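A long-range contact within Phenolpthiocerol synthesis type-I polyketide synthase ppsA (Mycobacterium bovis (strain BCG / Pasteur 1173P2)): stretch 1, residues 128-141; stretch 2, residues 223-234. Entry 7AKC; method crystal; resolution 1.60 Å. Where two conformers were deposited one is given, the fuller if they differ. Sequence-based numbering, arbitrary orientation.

Stretch 1 (128-141) AEGLRVTATRSRLM
Stretch 2 (223-234) PAMRSELADLTP

Residues 128-141 are helical throughout, with phi/psi near -65/-42 and i to i-4 backbone hydrogen bonds. Residues 223-228 continue a second helix, which runs roughly antiparallel to the first: the N-to-C directions differ by 149° and the axes approach to 10.3 Å. CA-CA pairings set the register: Leu140-Ala224 7.6 Å, Arg137-Met225 6.8 Å, Thr136-Glu228 7.2 Å, Val133-Leu229 7.2 Å and Glu129-Leu232 7.4 Å. The contact buries 667 Å².

At Ala224, whose CB is not modelled, Leu140 CD1 lies 3.9 Å from the Ala224 backbone C. Met225 (m, m, m) starts sideways, but its end comes nearer: Met225 CG makes apolar van der Waals contact with CD1 of Leu140 (m, t) at 3.6 Å, and Met225 SD reaches 3.7 Å from Arg137 CA, close against the helix backbone. Glu228 (m, t) points its CA-to-CB bond toward stretch 1, placing OE2 3.5 Å from CG2 of Thr136 (m). That rotamer lets Thr136 OG1 donate to Arg132 O (3.1 Å) while its methyl faces stretch 2.

Leu229 (-113/18) leaves helical geometry and opens a type I turn to Leu232, supported by Leu232 N to Leu229 O at 3.1 Å. Leu229 (m, t) packs its CD2 on CG2 of Val133 (t), an apolar contact of 3.9 Å, and puts its CG 3.9 Å from Thr136 CG2. The turn brings Asp231 (chi1 p) to the extended Arg132 (t, t, t): NH1 and NH2 each donate to Asp231 OD1 at 2.8 Å, a salt bridge at the guanidinium edge. Although Arg132 NH1 is also 2.8 Å from Glu228 O, the angle is too poor for a hydrogen bond. Leu232 (chi1 -94°, chi2 t) likewise packs CD1 on Val133 CG2 at 3.6 Å and sets CD2 3.8 Å from Glu129 CG. Finally, Thr233 OG1 (chi1 p) donates a weak 3.3 Å hydrogen bond to Glu129 OE2.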

ATOM      1  N   ALA A 128     -16.087   4.930 -10.328  1.00 86.67           N
ATOM      2  CA  ALA A 128     -17.083   5.305  -9.333  1.00 87.33           C
ATOM      3  C   ALA A 128     -17.046   4.322  -8.164  1.00 85.24           C
ATOM      4  O   ALA A 128     -17.157   4.747  -7.019  1.00 86.70           O
ATOM      5  CB  ALA A 128     -18.460   5.323  -9.949  1.00 89.37           C
ATOM      6  N   GLU A 129     -16.896   3.017  -8.449  1.00 81.63           N
ATOM      7  CA  GLU A 129     -16.813   1.977  -7.419  1.00 77.71           C
ATOM      8  C   GLU A 129     -15.577   2.145  -6.552  1.00 74.41           C
ATOM      9  O   GLU A 129     -15.668   1.960  -5.346  1.00 73.74           O
ATOM     10  CB  GLU A 129     -16.860   0.561  -8.021  1.00 78.77           C
ATOM     11  CG  GLU A 129     -18.275   0.046  -8.225  1.00 83.57           C
ATOM     12  CD  GLU A 129     -18.403  -1.220  -9.051  1.00 88.16           C
ATOM     13  OE1 GLU A 129     -17.381  -1.680  -9.607  1.00 86.35           O
ATOM     14  OE2 GLU A 129     -19.542  -1.730  -9.175  1.00 95.32           O
ATOM     15  N   GLY A 130     -14.460   2.545  -7.156  1.00 72.32           N
ATOM     16  CA  GLY A 130     -13.215   2.797  -6.443  1.00 71.31           C
ATOM     17  C   GLY A 130     -13.392   3.972  -5.499  1.00 70.42           C
ATOM     18  O   GLY A 130     -13.050   3.885  -4.320  1.00 68.90           O
ATOM     19  N   LEU A 131     -14.009   5.053  -5.995  1.00 70.02           N
ATOM     20  CA  LEU A 131     -14.296   6.224  -5.167  1.00 71.11           C
ATOM     21  C   LEU A 131     -15.274   5.896  -4.048  1.00 70.03           C
ATOM     22  O   LEU A 131     -15.188   6.497  -2.985  1.00 69.65           O
ATOM     23  CB  LEU A 131     -14.860   7.386  -6.001  1.00 73.24           C
ATOM     24  CG  LEU A 131     -13.947   7.952  -7.086  1.00 77.97           C
ATOM     25  CD1 LEU A 131     -14.617   9.061  -7.830  1.00 80.69           C
ATOM     26  CD2 LEU A 131     -12.629   8.415  -6.525  1.00 79.25           C
ATOM     27  N   ARG A 132     -16.184   4.944  -4.270  1.00 68.61           N
ATOM     28  CA  ARG A 132     -17.159   4.536  -3.271  1.00 67.18           C
ATOM     29  C   ARG A 132     -16.449   3.737  -2.185  1.00 62.59           C
ATOM     30  O   ARG A 132     -16.686   3.984  -1.002  1.00 62.20           O
ATOM     31  CB  ARG A 132     -18.253   3.691  -3.906  1.00 71.21           C
ATOM     32  CG  ARG A 132     -19.460   3.489  -2.995  1.00 78.13           C
ATOM     33  CD  ARG A 132     -20.095   2.169  -3.356  1.00 84.43           C
ATOM     34  NE  ARG A 132     -21.054   1.708  -2.354  1.00 90.17           N
ATOM     35  CZ  ARG A 132     -21.713   0.554  -2.433  1.00 94.31           C
ATOM     36  NH1 ARG A 132     -22.590   0.218  -1.497  1.00 94.63           N
ATOM     37  NH2 ARG A 132     -21.503  -0.271  -3.456  1.00 94.10           N
ATOM     38  N   VAL A 133     -15.523   2.837  -2.562  1.00 59.84           N
ATOM     39  CA  VAL A 133     -14.739   2.108  -1.560  1.00 56.97           C
ATOM     40  C   VAL A 133     -13.909   3.110  -0.736  1.00 54.66           C
ATOM     41  O   VAL A 133     -13.933   3.056   0.482  1.00 53.71           O
ATOM     42  CB  VAL A 133     -13.842   1.014  -2.194  1.00 56.76           C
ATOM     43  CG1 VAL A 133     -12.898   0.417  -1.157  1.00 55.65           C
ATOM     44  CG2 VAL A 133     -14.694  -0.074  -2.815  1.00 57.53           C
ATOM     45  N   THR A 134     -13.293   4.087  -1.419  1.00 53.20           N
ATOM     46  CA  THR A 134     -12.462   5.104  -0.789  1.00 51.89           C
ATOM     47  C   THR A 134     -13.246   5.900   0.223  1.00 50.52           C
ATOM     48  O   THR A 134     -12.835   5.957   1.370  1.00 47.85           O
ATOM     49  CB  THR A 134     -11.804   6.014  -1.846  1.00 52.69           C
ATOM     50  OG1 THR A 134     -11.069   5.189  -2.760  1.00 52.36           O
ATOM     51  CG2 THR A 134     -10.852   7.017  -1.206  1.00 52.45           C
ATOM     52  N   ALA A 135     -14.415   6.443  -0.173  1.00 50.93           N
ATOM     53  CA  ALA A 135     -15.262   7.219   0.722  1.00 52.76           C
ATOM     54  C   ALA A 135     -15.831   6.380   1.861  1.00 52.79           C
ATOM     55  O   ALA A 135     -15.823   6.848   2.991  1.00 53.73           O
ATOM     56  CB  ALA A 135     -16.388   7.923  -0.065  1.00 54.08           C
ATOM     57  N   THR A 136     -16.305   5.156   1.588  1.00 51.73           N
ATOM     58  CA  THR A 136     -16.870   4.289   2.628  1.00 50.67           C
ATOM     59  C   THR A 136     -15.810   3.968   3.699  1.00 45.36           C
ATOM     60  O   THR A 136     -15.986   4.304   4.869  1.00 46.33           O
ATOM     61  CB  THR A 136     -17.511   3.030   2.001  1.00 54.88           C
ATOM     62  OG1 THR A 136     -18.696   3.390   1.327  1.00 59.69           O
ATOM     63  CG2 THR A 136     -17.820   1.958   3.019  1.00 55.58           C
ATOM     64  N   ARG A 137     -14.666   3.454   3.273  1.00 40.58           N
ATOM     65  CA  ARG A 137     -13.547   3.126   4.159  1.00 37.88           C
ATOM     66  C   ARG A 137     -13.037   4.361   4.918  1.00 37.09           C
ATOM     67  O   ARG A 137     -12.829   4.266   6.129  1.00 37.10           O
ATOM     68  CB  ARG A 137     -12.414   2.487   3.344  1.00 36.28           C
ATOM     69  CG  ARG A 137     -11.215   2.014   4.153  1.00 36.34           C
ATOM     70  CD  ARG A 137     -10.163   1.383   3.222  1.00 35.43           C
ATOM     71  NE  ARG A 137      -9.776   2.280   2.126  1.00 37.35           N
ATOM     72  CZ  ARG A 137      -9.018   1.917   1.089  1.00 38.86           C
ATOM     73  NH1 ARG A 137      -8.601   0.663   0.968  1.00 39.66           N
ATOM     74  NH2 ARG A 137      -8.625   2.819   0.202  1.00 38.48           N
ATOM     75  N   SER A 138     -12.827   5.503   4.228  0.50 36.88           N
ATOM     76  CA  SER A 138     -12.327   6.720   4.897  0.50 37.33           C
ATOM     77  C   SER A 138     -13.274   7.228   5.984  0.50 37.41           C
ATOM     78  O   SER A 138     -12.806   7.659   7.034  0.50 36.42           O
ATOM     79  CB  SER A 138     -12.067   7.845   3.898  0.50 38.62           C
ATOM     80  OG  SER A 138     -10.896   7.651   3.123  0.50 42.78           O
ATOM     81  N   ARG A 139     -14.589   7.147   5.749  1.00 38.04           N
ATOM     82  CA  ARG A 139     -15.601   7.588   6.716  1.00 40.13           C
ATOM     83  C   ARG A 139     -15.561   6.658   7.944  1.00 38.79           C
ATOM     84  O   ARG A 139     -15.548   7.147   9.081  1.00 38.29           O
ATOM     85  CB  ARG A 139     -16.983   7.601   6.031  1.00 44.62           C
ATOM     86  CG  ARG A 139     -18.177   7.740   6.974  1.00 50.60           C
ATOM     87  CD  ARG A 139     -19.390   8.237   6.172  1.00 56.43           C
ATOM     88  N   LEU A 140     -15.394   5.324   7.712  1.00 36.72           N
ATOM     89  CA  LEU A 140     -15.286   4.395   8.839  1.00 35.72           C
ATOM     90  C   LEU A 140     -14.009   4.572   9.657  1.00 32.10           C
ATOM     91  O   LEU A 140     -14.008   4.311  10.857  1.00 32.29           O
ATOM     92  CB  LEU A 140     -15.334   2.955   8.334  1.00 37.31           C
ATOM     93  CG  LEU A 140     -16.713   2.513   7.858  1.00 40.92           C
ATOM     94  CD1 LEU A 140     -16.641   1.133   7.184  1.00 41.96           C
ATOM     95  CD2 LEU A 140     -17.732   2.526   9.015  1.00 42.83           C
ATOM     96  N   MET A 141     -12.943   5.017   9.008  1.00 29.37           N
ATOM     97  CA  MET A 141     -11.622   5.144   9.677  1.00 27.41           C
ATOM     98  C   MET A 141     -11.502   6.501  10.383  1.00 27.71           C
ATOM     99  O   MET A 141     -10.785   6.570  11.370  1.00 27.06           O
ATOM    100  CB  MET A 141     -10.510   5.004   8.633  1.00 27.30           C
ATOM    101  CG  MET A 141     -10.237   3.571   8.238  1.00 27.80           C
ATOM    102  SD  MET A 141      -9.197   3.435   6.770  1.00 31.86           S
ATOM    103  CE  MET A 141      -7.577   3.717   7.474  1.00 29.40           C
ATOM    104  N   PRO A 223     -16.784  -5.370  10.095  1.00 41.42           N
ATOM    105  CA  PRO A 223     -18.206  -5.660   9.844  1.00 42.87           C
ATOM    106  C   PRO A 223     -18.890  -4.559   9.051  1.00 44.82           C
ATOM    107  O   PRO A 223     -19.674  -4.864   8.147  1.00 47.15           O
ATOM    108  CB  PRO A 223     -18.794  -5.809  11.251  1.00 43.14           C
ATOM    109  CG  PRO A 223     -17.634  -6.237  12.093  1.00 42.88           C
ATOM    110  CD  PRO A 223     -16.488  -5.403  11.543  1.00 41.11           C
ATOM    111  N   ALA A 224     -18.589  -3.290   9.364  1.00 44.67           N
ATOM    112  CA  ALA A 224     -19.158  -2.129   8.668  1.00 45.05           C
ATOM    113  C   ALA A 224     -18.755  -2.163   7.195  1.00 44.73           C
ATOM    114  O   ALA A 224     -19.606  -1.983   6.318  1.00 45.69           O
ATOM    115  N   MET A 225     -17.485  -2.485   6.912  1.00 43.32           N
ATOM    116  CA  MET A 225     -16.989  -2.582   5.544  1.00 44.06           C
ATOM    117  C   MET A 225     -17.730  -3.650   4.772  1.00 47.33           C
ATOM    118  O   MET A 225     -18.180  -3.387   3.658  1.00 48.61           O
ATOM    119  CB  MET A 225     -15.479  -2.859   5.513  1.00 43.09           C
ATOM    120  CG  MET A 225     -14.672  -1.643   5.914  1.00 42.22           C
ATOM    121  SD  MET A 225     -14.462  -0.439   4.560  1.00 40.42           S
ATOM    122  CE  MET A 225     -13.477  -1.414   3.405  1.00 39.60           C
ATOM    123  N   ARG A 226     -17.871  -4.844   5.355  1.00 49.25           N
ATOM    124  CA  ARG A 226     -18.550  -5.937   4.666  1.00 52.64           C
ATOM    125  C   ARG A 226     -20.019  -5.612   4.407  1.00 57.33           C
ATOM    126  O   ARG A 226     -20.576  -6.054   3.398  1.00 58.97           O
ATOM    127  CB  ARG A 226     -18.406  -7.250   5.444  1.00 52.41           C
ATOM    128  CG  ARG A 226     -16.971  -7.718   5.587  1.00 53.81           C
ATOM    129  CD  ARG A 226     -16.920  -8.806   6.627  1.00 55.05           C
ATOM    130  NE  ARG A 226     -15.561  -9.256   6.923  1.00 56.51           N
ATOM    131  CZ  ARG A 226     -15.078  -9.411   8.152  1.00 56.64           C
ATOM    132  NH1 ARG A 226     -15.831  -9.129   9.213  1.00 54.65           N
ATOM    133  NH2 ARG A 226     -13.834  -9.833   8.332  1.00 56.21           N
ATOM    134  N   SER A 227     -20.646  -4.820   5.298  1.00 59.89           N
ATOM    135  CA  SER A 227     -22.047  -4.429   5.177  1.00 62.46           C
ATOM    136  C   SER A 227     -22.295  -3.294   4.173  1.00 63.81           C
ATOM    137  O   SER A 227     -23.204  -3.406   3.344  1.00 63.51           O
ATOM    138  CB  SER A 227     -22.594  -4.022   6.544  1.00 65.47           C
ATOM    139  OG  SER A 227     -22.481  -5.065   7.498  1.00 69.24           O
ATOM    140  N   GLU A 228     -21.530  -2.189   4.267  1.00 64.56           N
ATOM    141  CA  GLU A 228     -21.711  -1.004   3.427  1.00 66.35           C
ATOM    142  C   GLU A 228     -21.266  -1.175   1.974  1.00 68.94           C
ATOM    143  O   GLU A 228     -21.695  -0.400   1.110  1.00 69.30           O
ATOM    144  CB  GLU A 228     -21.034   0.219   4.055  1.00 67.64           C
ATOM    145  CG  GLU A 228     -21.621   0.593   5.405  1.00 70.23           C
ATOM    146  CD  GLU A 228     -21.044   1.850   6.028  1.00 74.34           C
ATOM    147  OE1 GLU A 228     -21.211   2.040   7.255  1.00 74.96           O
ATOM    148  OE2 GLU A 228     -20.431   2.650   5.286  1.00 76.22           O
ATOM    149  N   LEU A 229     -20.430  -2.182   1.701  1.00 70.43           N
ATOM    150  CA  LEU A 229     -19.957  -2.480   0.352  1.00 73.29           C
ATOM    151  C   LEU A 229     -20.503  -3.825  -0.173  1.00 78.34           C
ATOM    152  O   LEU A 229     -19.976  -4.347  -1.152  1.00 77.67           O
ATOM    153  CB  LEU A 229     -18.422  -2.493   0.320  1.00 72.07           C
ATOM    154  CG  LEU A 229     -17.729  -1.189   0.682  1.00 71.86           C
ATOM    155  CD1 LEU A 229     -16.295  -1.441   1.109  1.00 71.96           C
ATOM    156  CD2 LEU A 229     -17.746  -0.224  -0.468  1.00 71.88           C
ATOM    157  N   ALA A 230     -21.575  -4.364   0.449  1.00 83.73           N
ATOM    158  CA  ALA A 230     -22.188  -5.641   0.050  1.00 86.69           C
ATOM    159  C   ALA A 230     -22.540  -5.760  -1.425  1.00 88.81           C
ATOM    160  O   ALA A 230     -22.255  -6.800  -2.033  1.00 89.16           O
ATOM    161  CB  ALA A 230     -23.411  -5.928   0.900  1.00 87.10           C
ATOM    162  N   ASP A 231     -23.078  -4.694  -2.022  1.00 90.07           N
ATOM    163  CA  ASP A 231     -23.478  -4.752  -3.427  1.00 91.96           C
ATOM    164  C   ASP A 231     -22.375  -4.415  -4.428  1.00 91.42           C
ATOM    165  O   ASP A 231     -22.696  -4.154  -5.587  1.00 92.69           O
ATOM    166  CB  ASP A 231     -24.721  -3.898  -3.702  1.00 96.67           C
ATOM    167  CG  ASP A 231     -24.526  -2.411  -3.494  1.00105.80           C
ATOM    168  OD1 ASP A 231     -23.609  -2.036  -2.744  1.00107.64           O
ATOM    169  OD2 ASP A 231     -25.304  -1.622  -4.080  1.00110.98           O
ATOM    170  N   LEU A 232     -21.087  -4.479  -4.032  1.00 90.13           N
ATOM    171  CA  LEU A 232     -20.006  -4.241  -4.993  1.00 89.18           C
ATOM    172  C   LEU A 232     -20.002  -5.344  -6.019  1.00 90.70           C
ATOM    173  O   LEU A 232     -20.133  -6.509  -5.647  1.00 91.89           O
ATOM    174  CB  LEU A 232     -18.625  -4.238  -4.313  1.00 87.53           C
ATOM    175  CG  LEU A 232     -18.075  -2.898  -3.889  1.00 87.75           C
ATOM    176  CD1 LEU A 232     -16.632  -3.054  -3.471  1.00 87.48           C
ATOM    177  CD2 LEU A 232     -18.165  -1.852  -4.989  1.00 87.51           C
ATOM    178  N   THR A 233     -19.860  -4.997  -7.298  1.00 90.52           N
ATOM    179  CA  THR A 233     -19.823  -6.005  -8.350  1.00 91.67           C
ATOM    180  C   THR A 233     -18.499  -5.971  -9.079  1.00 88.07           C
ATOM    181  O   THR A 233     -18.418  -5.488 -10.223  1.00 87.73           O
ATOM    182  CB  THR A 233     -21.006  -5.879  -9.315  1.00 97.06           C
ATOM    183  OG1 THR A 233     -20.950  -4.633 -10.014  1.00100.29           O
ATOM    184  CG2 THR A 233     -22.357  -6.053  -8.632  1.00 99.20           C
ATOM    185  N   PRO A 234     -17.455  -6.542  -8.457  1.00 84.58           N
ATOM    186  CA  PRO A 234     -16.161  -6.569  -9.126  1.00 83.05           C
ATOM    187  C   PRO A 234     -16.177  -7.506 -10.317  1.00 81.83           C
ATOM    188  O   PRO A 234     -16.958  -8.457 -10.390  1.00 82.35           O
ATOM    189  CB  PRO A 234     -15.212  -7.087  -8.043  1.00 83.29           C
ATOM    190  CG  PRO A 234     -16.072  -7.918  -7.172  1.00 83.98           C
ATOM    191  CD  PRO A 234     -17.397  -7.221  -7.147  1.00 83.24           C
TER